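Local atomic coordinates of protein DOA1 (PDB entry 3ODT), a protein that probably binds ubiquitin through its WD40 beta-propeller domain. Residues H183-R188 with C201-L206; H224-Y229 with C242-T247. All coordinates share one frame; numbering follows the deposited sequence.

Contact 1 (H183-R188 with C201-L206)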
ATOM      1  N   HIS A 183      -0.260  -1.961 -19.082  1.00  9.08           N
ATOM      2  CA  HIS A 183      -0.616  -3.338 -18.798  1.00  9.71           C
ATOM      3  C   HIS A 183      -1.861  -3.695 -19.571  1.00 12.08           C
ATOM      4  O   HIS A 183      -2.751  -2.851 -19.728  1.00 13.02           O
ATOM      5  CB  HIS A 183      -0.923  -3.500 -17.321  1.00  8.07           C
ATOM      6  CG  HIS A 183       0.241  -3.231 -16.424  1.00  9.59           C
ATOM      7  ND1 HIS A 183       0.376  -2.056 -15.718  1.00 14.00           N
ATOM      8  CD2 HIS A 183       1.321  -3.984 -16.116  1.00  8.41           C
ATOM      9  CE1 HIS A 183       1.483  -2.103 -14.990  1.00  7.98           C
ATOM     10  NE2 HIS A 183       2.079  -3.257 -15.231  1.00 13.29           N
ATOM     11  N   ASN A 184      -1.951  -4.947 -20.011  1.00 12.45           N
ATOM     12  CA  ASN A 184      -3.161  -5.460 -20.641  1.00 12.33           C
ATOM     13  C   ASN A 184      -3.954  -6.326 -19.663  1.00 10.10           C
ATOM     14  O   ASN A 184      -4.529  -7.346 -20.041  1.00 13.82           O
ATOM     15  CB  ASN A 184      -2.816  -6.261 -21.897  1.00 18.75           C
ATOM     16  CG  ASN A 184      -4.030  -6.545 -22.760  1.00 30.51           C
ATOM     17  OD1 ASN A 184      -4.989  -5.774 -22.775  1.00 20.30           O
ATOM     18  ND2 ASN A 184      -3.993  -7.658 -23.484  1.00 22.73           N
ATOM     19  N   ASP A 185      -3.973  -5.903 -18.402  1.00 10.30           N
ATOM     20  CA  ASP A 185      -4.631  -6.632 -17.340  1.00  9.87           C
ATOM     21  C   ASP A 185      -4.863  -5.634 -16.217  1.00 13.08           C
ATOM     22  O   ASP A 185      -4.462  -4.468 -16.302  1.00 12.16           O
ATOM     23  CB  ASP A 185      -3.746  -7.782 -16.849  1.00 12.11           C
ATOM     24  CG  ASP A 185      -4.536  -8.945 -16.222  1.00 13.59           C
ATOM     25  OD1 ASP A 185      -5.687  -8.765 -15.744  1.00 11.67           O
ATOM     26  OD2 ASP A 185      -3.947 -10.050 -16.149  1.00 18.75           O
ATOM     27  N   VAL A 186      -5.535  -6.100 -15.181  1.00  9.40           N
ATOM     28  CA  VAL A 186      -5.882  -5.289 -14.029  1.00  9.81           C
ATOM     29  C   VAL A 186      -4.628  -4.642 -13.450  1.00  9.72           C
ATOM     30  O   VAL A 186      -3.634  -5.328 -13.218  1.00  8.57           O
ATOM     31  CB  VAL A 186      -6.503  -6.202 -12.973  1.00  9.52           C
ATOM     32  CG1 VAL A 186      -6.658  -5.471 -11.649  1.00 10.72           C
ATOM     33  CG2 VAL A 186      -7.819  -6.845 -13.486  1.00  9.95           C
ATOM     34  N   VAL A 187      -4.658  -3.329 -13.235  1.00  7.55           N
ATOM     35  CA  VAL A 187      -3.528  -2.631 -12.582  1.00  7.68           C
ATOM     36  C   VAL A 187      -3.819  -2.550 -11.092  1.00  7.00           C
ATOM     37  O   VAL A 187      -4.900  -2.096 -10.688  1.00  9.34           O
ATOM     38  CB  VAL A 187      -3.285  -1.238 -13.169  1.00  9.23           C
ATOM     39  CG1 VAL A 187      -1.945  -0.721 -12.706  1.00  7.84           C
ATOM     40  CG2 VAL A 187      -3.289  -1.319 -14.686  1.00  8.40           C
ATOM     41  N   ARG A 188      -2.879  -3.032 -10.286  1.00  5.97           N
ATOM     42  CA  ARG A 188      -3.120  -3.242  -8.876  1.00  6.46           C
ATOM     43  C   ARG A 188      -2.485  -2.197  -7.960  1.00  7.11           C
ATOM     44  O   ARG A 188      -2.981  -1.932  -6.857  1.00  6.17           O
ATOM     45  CB  ARG A 188      -2.591  -4.607  -8.468  1.00  8.36           C
ATOM     46  CG  ARG A 188      -3.348  -5.795  -9.050  1.00  8.12           C
ATOM     47  CD  ARG A 188      -4.745  -5.858  -8.551  1.00  8.59           C
ATOM     48  NE  ARG A 188      -4.915  -6.199  -7.123  1.00 10.90           N
ATOM     49  CZ  ARG A 188      -5.435  -7.332  -6.660  1.00 12.11           C
ATOM     50  NH1 ARG A 188      -5.780  -8.329  -7.500  1.00 17.08           N
ATOM     51  NH2 ARG A 188      -5.599  -7.482  -5.346  1.00 16.63           N
ATOM     52  N   CYS A 201       2.201  -1.939 -11.044  1.00  5.89           N
ATOM     53  CA  CYS A 201       2.208  -3.390 -11.099  1.00  6.93           C
ATOM     54  C   CYS A 201       0.809  -3.908 -11.342  1.00  5.96           C
ATOM     55  O   CYS A 201      -0.192  -3.178 -11.154  1.00  6.94           O
ATOM     56  CB  CYS A 201       2.793  -3.995  -9.809  1.00  7.64           C
ATOM     57  SG  CYS A 201       1.770  -3.792  -8.344  1.00  7.41           S
ATOM     58  N   SER A 202       0.734  -5.175 -11.743  1.00  5.73           N
ATOM     59  CA  SER A 202      -0.477  -5.681 -12.329  1.00  6.94           C
ATOM     60  C   SER A 202      -0.704  -7.179 -12.117  1.00  7.03           C
ATOM     61  O   SER A 202       0.213  -7.937 -11.768  1.00  8.26           O
ATOM     62  CB  SER A 202      -0.401  -5.332 -13.826  1.00  9.02           C
ATOM     63  OG  SER A 202      -1.352  -5.986 -14.650  1.00  8.99           O
ATOM     64  N   ASN A 203      -1.939  -7.611 -12.352  1.00  8.67           N
ATOM     65  CA  ASN A 203      -2.237  -9.034 -12.398  1.00  7.59           C
ATOM     66  C   ASN A 203      -1.482  -9.752 -13.522  1.00  7.71           C
ATOM     67  O   ASN A 203      -1.414 -10.963 -13.515  1.00  9.67           O
ATOM     68  CB  ASN A 203      -3.729  -9.259 -12.629  1.00  8.80           C
ATOM     69  CG  ASN A 203      -4.576  -9.047 -11.373  1.00  8.75           C
ATOM     70  OD1 ASN A 203      -4.092  -8.583 -10.326  1.00 10.83           O
ATOM     71  ND2 ASN A 203      -5.855  -9.391 -11.481  1.00  9.62           N
ATOM     72  N   ASP A 204      -0.906  -9.002 -14.457  1.00  8.27           N
ATOM     73  CA  ASP A 204      -0.121  -9.600 -15.533  1.00  8.86           C
ATOM     74  C   ASP A 204       1.245 -10.097 -15.061  1.00  8.92           C
ATOM     75  O   ASP A 204       2.003 -10.656 -15.837  1.00 11.01           O
ATOM     76  CB  ASP A 204       0.031  -8.648 -16.726  1.00 10.34           C
ATOM     77  CG  ASP A 204       0.895  -7.411 -16.417  1.00  9.59           C
ATOM     78  OD1 ASP A 204       1.514  -7.346 -15.317  1.00  8.91           O
ATOM     79  OD2 ASP A 204       0.962  -6.501 -17.274  1.00 11.36           O
ATOM     80  N   GLY A 205       1.547  -9.911 -13.781  1.00  7.22           N
ATOM     81  CA  GLY A 205       2.797 -10.383 -13.234  1.00  9.98           C
ATOM     82  C   GLY A 205       3.960  -9.429 -13.363  1.00  7.08           C
ATOM     83  O   GLY A 205       5.043  -9.758 -12.932  1.00  9.19           O
ATOM     84  N   LEU A 206       3.731  -8.241 -13.914  1.00  7.47           N
ATOM     85  CA  LEU A 206       4.806  -7.319 -14.262  1.00  8.74           C
ATOM     86  C   LEU A 206       4.751  -6.066 -13.403  1.00  6.74           C
ATOM     87  O   LEU A 206       3.690  -5.658 -12.937  1.00  8.86           O
ATOM     88  CB  LEU A 206       4.727  -6.920 -15.755  1.00  8.59           C
ATOM     89  CG  LEU A 206       4.786  -8.074 -16.756  1.00 12.37           C
ATOM     90  CD1 LEU A 206       4.534  -7.631 -18.191  1.00 10.98           C
ATOM     91  CD2 LEU A 206       6.155  -8.771 -16.631  1.00 13.07           C
TER
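Ser202 reaches across to Val186 with its hydroxyl. Ser202 OG is anti to its own backbone N (chi1 167°) and donates to Val186 O at 2.8 Å. It meets that oxygen from above the carbonyl plane. Val186 O takes a second bond, from Asn203 N at 3.0 Å, which arrives nearly along the C=O axis. One carbonyl is thus gripped by two donors from neighbouring residues. Ser202 OG is itself an acceptor: Asp204 N donates to it in an almost straight bond, forming an ST turn. The hydroxyl therefore links the turn to the facing segment.

Asn203 crosses Val186 and Arg188 obliquely, with guanidinium and amide planes 54° apart. Asn203 ND2 rests on Val186 CB at 3.6 Å, while Asn203 OD1 lies against Arg188 CG. The Arg188 chain is bent at chi2 and chi3, and Arg188 NH1 gives Asn203 OD1 only a weak bond of 3.3 Å. The guanidinium also makes a cation-pi contact with Trp146. Asp185 crosses Asn203 at about a right angle, with carboxylate and amide planes 82° apart. Asp185 OD2 touches Asn203 CB at 3.6 Å, and Asp185 OD1 accepts from Val186 N. Within the turn segment, Asp204 OD1 takes Leu206 N in an Asx turn.

Val187 and Ser202 form an antiparallel non-hydrogen-bonded pair. Beside it, Arg188 N donates to Cys201 O at 2.8 Å. A type I turn from Ser202 to Gly205 leads the chain onward to strand 206-211. This is the end of a WD40 propeller blade, where the loop entering the innermost strand packs on the turn between the next two strands.

Contact 2 (H224-Y229 with C242-T247)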
ATOM      1  N   HIS A 224       7.802 -12.177 -11.141  1.00  8.75           N
ATOM      2  CA  HIS A 224       6.668 -12.704 -10.391  1.00 11.32           C
ATOM      3  C   HIS A 224       5.895 -13.697 -11.243  1.00 10.33           C
ATOM      4  O   HIS A 224       5.695 -13.484 -12.440  1.00 10.55           O
ATOM      5  CB  HIS A 224       5.730 -11.601  -9.934  1.00  8.93           C
ATOM      6  CG  HIS A 224       6.151 -10.923  -8.684  1.00  8.22           C
ATOM      7  ND1 HIS A 224       6.079 -11.540  -7.459  1.00  9.44           N
ATOM      8  CD2 HIS A 224       6.622  -9.675  -8.460  1.00  8.01           C
ATOM      9  CE1 HIS A 224       6.503 -10.699  -6.527  1.00  9.90           C
ATOM     10  NE2 HIS A 224       6.815  -9.552  -7.108  1.00  7.57           N
ATOM     11  N   GLU A 225       5.444 -14.774 -10.603  1.00 10.74           N
ATOM     12  CA  GLU A 225       4.806 -15.864 -11.327  1.00 15.17           C
ATOM     13  C   GLU A 225       3.294 -15.798 -11.274  1.00 15.44           C
ATOM     14  O   GLU A 225       2.611 -16.644 -11.888  1.00 15.81           O
ATOM     15  CB  GLU A 225       5.262 -17.221 -10.789  1.00 22.66           C
ATOM     16  CG  GLU A 225       6.774 -17.358 -10.745  1.00 29.51           C
ATOM     17  CD  GLU A 225       7.237 -18.348  -9.699  1.00 47.46           C
ATOM     18  OE1 GLU A 225       7.143 -18.039  -8.483  1.00 39.51           O
ATOM     19  OE2 GLU A 225       7.690 -19.437 -10.102  1.00 49.63           O
ATOM     20  N   SER A 226       2.771 -14.807 -10.564  1.00 11.73           N
ATOM     21  CA  SER A 226       1.334 -14.594 -10.479  1.00 13.25           C
ATOM     22  C   SER A 226       1.046 -13.100 -10.428  1.00 12.09           C
ATOM     23  O   SER A 226       1.840 -12.289 -10.904  1.00 13.68           O
ATOM     24  CB  SER A 226       0.759 -15.286  -9.242  1.00 17.67           C
ATOM     25  OG  SER A 226      -0.632 -15.512  -9.385  1.00 16.65           O
ATOM     26  N   PHE A 227      -0.091 -12.740  -9.844  1.00 10.50           N
ATOM     27  CA  PHE A 227      -0.453 -11.349  -9.696  1.00  8.69           C
ATOM     28  C   PHE A 227       0.534 -10.610  -8.792  1.00  7.30           C
ATOM     29  O   PHE A 227       1.008 -11.160  -7.773  1.00  8.95           O
ATOM     30  CB  PHE A 227      -1.833 -11.201  -9.061  1.00  8.72           C
ATOM     31  CG  PHE A 227      -2.875 -12.033  -9.679  1.00 12.26           C
ATOM     32  CD1 PHE A 227      -2.866 -12.299 -11.028  1.00 12.12           C
ATOM     33  CD2 PHE A 227      -3.839 -12.609  -8.895  1.00 20.14           C
ATOM     34  CE1 PHE A 227      -3.831 -13.081 -11.597  1.00 19.22           C
ATOM     35  CE2 PHE A 227      -4.811 -13.410  -9.467  1.00 27.35           C
ATOM     36  CZ  PHE A 227      -4.797 -13.641 -10.815  1.00 26.59           C
ATOM     37  N   VAL A 228       0.789  -9.351  -9.129  1.00  7.37           N
ATOM     38  CA  VAL A 228       1.577  -8.489  -8.267  1.00  6.56           C
ATOM     39  C   VAL A 228       0.614  -7.538  -7.565  1.00  7.60           C
ATOM     40  O   VAL A 228      -0.089  -6.764  -8.226  1.00  8.21           O
ATOM     41  CB  VAL A 228       2.675  -7.725  -9.016  1.00  6.93           C
ATOM     42  CG1 VAL A 228       3.586  -7.040  -8.020  1.00  7.44           C
ATOM     43  CG2 VAL A 228       3.462  -8.645  -9.934  1.00 10.22           C
ATOM     44  N   TYR A 229       0.573  -7.593  -6.227  1.00  6.61           N
ATOM     45  CA  TYR A 229      -0.414  -6.834  -5.463  1.00  7.31           C
ATOM     46  C   TYR A 229       0.066  -5.497  -4.927  1.00  8.14           C
ATOM     47  O   TYR A 229      -0.742  -4.594  -4.728  1.00  9.26           O
ATOM     48  CB  TYR A 229      -0.884  -7.662  -4.273  1.00  7.67           C
ATOM     49  CG  TYR A 229      -1.618  -8.937  -4.620  1.00  8.42           C
ATOM     50  CD1 TYR A 229      -2.609  -8.960  -5.599  1.00  8.35           C
ATOM     51  CD2 TYR A 229      -1.322 -10.120  -3.984  1.00  8.26           C
ATOM     52  CE1 TYR A 229      -3.286 -10.117  -5.912  1.00  9.59           C
ATOM     53  CE2 TYR A 229      -2.026 -11.287  -4.270  1.00  7.55           C
ATOM     54  CZ  TYR A 229      -2.982 -11.274  -5.250  1.00  8.06           C
ATOM     55  OH  TYR A 229      -3.662 -12.408  -5.539  1.00  9.93           O
ATOM     56  N   CYS A 242       5.435  -7.500  -3.903  1.00  5.97           N
ATOM     57  CA  CYS A 242       4.945  -8.767  -3.404  1.00  6.04           C
ATOM     58  C   CYS A 242       3.692  -9.184  -4.131  1.00  6.26           C
ATOM     59  O   CYS A 242       2.998  -8.367  -4.747  1.00  7.29           O
ATOM     60  CB  CYS A 242       4.672  -8.684  -1.899  1.00  8.49           C
ATOM     61  SG  CYS A 242       3.272  -7.651  -1.424  1.00  7.51           S
ATOM     62  N   GLY A 243       3.365 -10.473  -4.053  1.00  7.19           N
ATOM     63  CA  GLY A 243       2.154 -10.924  -4.693  1.00  8.28           C
ATOM     64  C   GLY A 243       1.748 -12.367  -4.453  1.00  6.72           C
ATOM     65  O   GLY A 243       2.056 -13.006  -3.444  1.00  7.97           O
ATOM     66  N   GLU A 244       1.008 -12.850  -5.429  1.00  6.48           N
ATOM     67  CA  GLU A 244       0.283 -14.074  -5.336  1.00  5.60           C
ATOM     68  C   GLU A 244       1.188 -15.313  -5.439  1.00  7.33           C
ATOM     69  O   GLU A 244       0.796 -16.418  -5.060  1.00  7.12           O
ATOM     70  CB  GLU A 244      -0.820 -14.043  -6.409  1.00  8.56           C
ATOM     71  CG  GLU A 244      -1.778 -15.243  -6.430  1.00  8.13           C
ATOM     72  CD  GLU A 244      -2.398 -15.551  -5.073  1.00  6.52           C
ATOM     73  OE1 GLU A 244      -2.830 -14.615  -4.370  1.00  8.24           O
ATOM     74  OE2 GLU A 244      -2.486 -16.748  -4.735  1.00  6.86           O
ATOM     75  N   ASP A 245       2.418 -15.120  -5.901  1.00  5.90           N
ATOM     76  CA  ASP A 245       3.381 -16.225  -6.009  1.00  5.95           C
ATOM     77  C   ASP A 245       4.173 -16.503  -4.735  1.00  7.10           C
ATOM     78  O   ASP A 245       5.165 -17.231  -4.756  1.00  8.46           O
ATOM     79  CB  ASP A 245       4.317 -16.009  -7.177  1.00  7.74           C
ATOM     80  CG  ASP A 245       5.273 -14.836  -6.965  1.00  8.56           C
ATOM     81  OD1 ASP A 245       5.170 -14.192  -5.895  1.00  8.33           O
ATOM     82  OD2 ASP A 245       6.152 -14.622  -7.864  1.00 11.09           O
ATOM     83  N   ARG A 246       3.686 -15.963  -3.617  1.00  6.29           N
ATOM     84  CA  ARG A 246       4.234 -16.197  -2.278  1.00  7.31           C
ATOM     85  C   ARG A 246       5.546 -15.475  -2.035  1.00  5.80           C
ATOM     86  O   ARG A 246       6.234 -15.765  -1.046  1.00  7.88           O
ATOM     87  CB  ARG A 246       4.388 -17.697  -1.966  1.00  8.54           C
ATOM     88  CG  ARG A 246       3.191 -18.537  -2.391  1.00  7.90           C
ATOM     89  CD  ARG A 246       3.253 -19.934  -1.822  1.00 11.19           C
ATOM     90  NE  ARG A 246       4.283 -20.796  -2.402  1.00 15.73           N
ATOM     91  CZ  ARG A 246       5.372 -21.225  -1.764  1.00 13.81           C
ATOM     92  NH1 ARG A 246       5.653 -20.817  -0.525  1.00 12.20           N
ATOM     93  NH2 ARG A 246       6.215 -22.044  -2.378  1.00 22.17           N
ATOM     94  N   THR A 247       5.880 -14.529  -2.895  1.00  5.90           N
ATOM     95  CA  THR A 247       7.170 -13.877  -2.789  1.00  6.35           C
ATOM     96  C   THR A 247       7.073 -12.378  -2.464  1.00  6.19           C
ATOM     97  O   THR A 247       6.120 -11.669  -2.830  1.00  7.91           O
ATOM     98  CB  THR A 247       8.067 -14.044  -4.043  1.00  7.49           C
ATOM     99  OG1 THR A 247       7.575 -13.264  -5.137  1.00  8.37           O
ATOM    100  CG2 THR A 247       8.238 -15.532  -4.419  1.00  8.31           C
TER
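This is a polar contact at one end of a propeller blade. The loop leading into inner strand 228-233 packs on the type I turn from Gly243 to Arg246, which joins strands 239-243 and 247-251. Asp245 carries much of it. Its CG sits between the backbone N and the carbonyl carbon (chi1 68°), and its carboxylate meets the edge of the His224 ring. Ring and carboxylate planes are 41° apart. His224 ND1 gives weak bonds to both oxygens, at 3.1 Å to Asp245 OD2 and 3.2 Å to Asp245 OD1. His224 NE2 bonds Ser241 OG.

Glu225 N donates to Asp245 OD2 at 2.8 Å, on the anti side. Arg249 forms a salt bridge with that oxygen, which probably helps offset the nearby charge of Glu225. Asp245 OD1 accepts from Thr247 OG1 at 2.7 Å and from Thr247 N, the latter closing an Asx turn.

At the other end, Tyr229 OH donates to Glu244 OE1 at 2.6 Å, with the oxygen at the ring edge. Ser268 OG also bonds this oxygen. Ser226 OG lies against Glu244 CG at 3.2 Å. Glu244 N bonds Phe227 O, and Gly243 CA makes a CA-H...O contact with the same oxygen.

Asp245, His224 and Ser241 are linked in that order, as in the Asp-His-Ser/Thr part of the WD40 structural tetrad.

The two contacts follow one another along the chain, neither nesting nor crossing. Contact 1 closes the loop of hairpin 187-194/197-202 before the chain goes on through strands 206-211 and 217-222. Contact 2 then closes the equivalent hairpin, 228-233/239-243, of the next blade. Each contact lies within its own blade. The centres of contact 1 and contact 2 are about 11 Å apart. The two touch at the blade interface. Val228 N probably bonds Ser202 O, at 3.0 Å. The Phe227 ring packs on Asn203 O, and Arg188 NH2 lies against Tyr229 CD1. Adjacent blades of the seven-bladed propeller are thereby joined.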